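Local coordinates for protein glucose-6-phosphate 1-dehydrogenase (Mycobacterium avium, PDB 4LGV) that probably catalyses the NADP-linked oxidation of glucose 6-phosphate to 6-phosphogluconolactone, the first step of the pentose phosphate pathway, at residues A[247-252]-A[439-444]. Residues are numbered along the deposited sequence; the frame is centred on the assembly and turned at random.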
# COMPACT_ATOMS: atom_id res chain seq x y z
N ALA A 247 -13.79 -27.01 -27.13
CA ALA A 247 -12.86 -25.96 -26.72
C ALA A 247 -12.59 -25.94 -25.22
O ALA A 247 -11.45 -25.89 -24.79
CB ALA A 247 -13.37 -24.61 -27.18
N VAL A 248 -13.62 -26.04 -24.41
CA VAL A 248 -13.40 -26.08 -22.94
C VAL A 248 -12.39 -27.17 -22.55
O VAL A 248 -11.39 -26.87 -21.85
CB VAL A 248 -14.70 -26.26 -22.17
CG1 VAL A 248 -14.44 -26.44 -20.68
CG2 VAL A 248 -15.57 -25.04 -22.36
N ARG A 249 -12.62 -28.40 -22.99
CA ARG A 249 -11.70 -29.49 -22.62
C ARG A 249 -10.35 -29.35 -23.29
O ARG A 249 -9.33 -29.78 -22.76
CB ARG A 249 -12.27 -30.85 -22.98
CG ARG A 249 -13.49 -31.26 -22.16
CD ARG A 249 -13.90 -32.67 -22.55
NE ARG A 249 -15.11 -33.10 -21.86
CZ ARG A 249 -16.35 -32.89 -22.29
NH1 ARG A 249 -16.57 -32.26 -23.44
NH2 ARG A 249 -17.37 -33.33 -21.58
N ASP A 250 -10.36 -28.76 -24.48
CA ASP A 250 -9.17 -28.71 -25.32
C ASP A 250 -8.16 -27.70 -24.79
O ASP A 250 -7.00 -28.01 -24.70
CB ASP A 250 -9.56 -28.36 -26.76
CG ASP A 250 -8.40 -28.47 -27.71
OD1 ASP A 250 -7.62 -29.43 -27.58
OD2 ASP A 250 -8.28 -27.60 -28.61
N VAL A 251 -8.60 -26.49 -24.46
CA VAL A 251 -7.69 -25.38 -24.08
C VAL A 251 -7.92 -24.73 -22.71
O VAL A 251 -6.98 -24.17 -22.11
CB VAL A 251 -7.67 -24.24 -25.14
CG1 VAL A 251 -7.22 -24.76 -26.49
CG2 VAL A 251 -9.06 -23.64 -25.33
N VAL A 252 -9.13 -24.82 -22.19
CA VAL A 252 -9.44 -24.12 -20.95
C VAL A 252 -9.01 -24.87 -19.69
O VAL A 252 -8.28 -24.31 -18.85
CB VAL A 252 -10.94 -23.75 -20.87
CG1 VAL A 252 -11.26 -23.07 -19.54
CG2 VAL A 252 -11.30 -22.81 -21.99
N GLU A 439 -8.49 -29.99 -9.36
CA GLU A 439 -9.11 -28.71 -9.12
C GLU A 439 -9.63 -28.09 -10.40
O GLU A 439 -10.70 -27.50 -10.39
CB GLU A 439 -8.13 -27.71 -8.49
CG GLU A 439 -7.73 -28.00 -7.05
CD GLU A 439 -8.89 -28.04 -6.08
OE1 GLU A 439 -9.84 -27.23 -6.19
OE2 GLU A 439 -8.87 -28.92 -5.21
N THR A 440 -8.90 -28.18 -11.50
CA THR A 440 -9.39 -27.55 -12.73
C THR A 440 -10.58 -28.28 -13.31
O THR A 440 -11.46 -27.64 -13.88
CB THR A 440 -8.30 -27.40 -13.80
OG1 THR A 440 -7.68 -28.64 -14.03
CG2 THR A 440 -7.24 -26.39 -13.31
N TRP A 441 -10.65 -29.60 -13.12
CA TRP A 441 -11.86 -30.34 -13.51
C TRP A 441 -13.06 -29.93 -12.65
O TRP A 441 -14.14 -29.71 -13.18
CB TRP A 441 -11.66 -31.87 -13.44
CG TRP A 441 -10.90 -32.44 -14.66
CD1 TRP A 441 -9.68 -33.06 -14.64
CD2 TRP A 441 -11.29 -32.36 -16.01
NE1 TRP A 441 -9.29 -33.38 -15.91
CE2 TRP A 441 -10.25 -32.95 -16.78
CE3 TRP A 441 -12.40 -31.81 -16.68
CZ2 TRP A 441 -10.31 -33.04 -18.17
CZ3 TRP A 441 -12.46 -31.91 -18.06
CH2 TRP A 441 -11.42 -32.53 -18.79
N ARG A 442 -12.85 -29.76 -11.34
CA ARG A 442 -13.93 -29.26 -10.48
C ARG A 442 -14.43 -27.91 -10.99
O ARG A 442 -15.63 -27.69 -11.10
CB ARG A 442 -13.44 -29.10 -9.04
CG ARG A 442 -14.42 -28.36 -8.13
CD ARG A 442 -13.86 -28.04 -6.76
NE ARG A 442 -12.71 -27.13 -6.79
CZ ARG A 442 -12.75 -25.82 -7.00
NH1 ARG A 442 -13.88 -25.19 -7.25
NH2 ARG A 442 -11.64 -25.10 -6.96
N ILE A 443 -13.49 -27.03 -11.33
CA ILE A 443 -13.84 -25.69 -11.79
C ILE A 443 -14.71 -25.71 -13.03
O ILE A 443 -15.72 -25.02 -13.07
CB ILE A 443 -12.58 -24.84 -12.00
CG1 ILE A 443 -11.95 -24.54 -10.66
CG2 ILE A 443 -12.90 -23.52 -12.67
CD1 ILE A 443 -10.52 -24.09 -10.74
N VAL A 444 -14.36 -26.52 -14.03
CA VAL A 444 -15.07 -26.50 -15.33
C VAL A 444 -16.30 -27.41 -15.38
O VAL A 444 -17.14 -27.28 -16.25
CB VAL A 444 -14.16 -26.84 -16.54
CG1 VAL A 444 -12.97 -25.89 -16.61
CG2 VAL A 444 -13.67 -28.29 -16.51
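Three valines form the apolar part of this contact. Val444 points toward helix segment 247-252 and meets Val248 and Val252, which lie at the two ends of a wider, pi-type turn with a weak backbone bond. Its CB lies 4.2 Å from Val248 CG1, and the two valines lie alongside each other, pointing opposite ways. The CG1 of Val444 lies 4.4 Å from Val252 CG1. The CG1 of Val248 stands anti to the backbone N (chi1 174°), which turns that methyl to Val444.

The second part is an edge contact. Trp441 reaches over with its six-membered ring, and CH2 comes within 4.2 Å of Arg249 CG. That carbon meets the rim, almost level with the ring and not over a face, and the arginine chain runs roughly perpendicular to the tryptophan. The guanidinium lies farther off, turned 44° to the ring. The polar end of Arg249 is held away from the tryptophan, by NE to the His167 carbonyl and NH1 to that of Val245.

On the side of segment 439-444 away from the valines, Arg442 forms a side-on salt bridge: NE and NH2 both bond to Glu439 OE1, each at 2.9 Å. NH2 also bonds to Met287 O.

The axes of the two segments approach to 11.7 Å and run roughly antiparallel, at 145°, leaving the side chains to bridge the gap. The contact is buried packing between helices 246-264 and 434-449 in the C-terminal domain. Leu448 also touches Val248, Arg249 and Trp441, while Val248 and Val252 rest on strand 318-323 of the large mixed sheet.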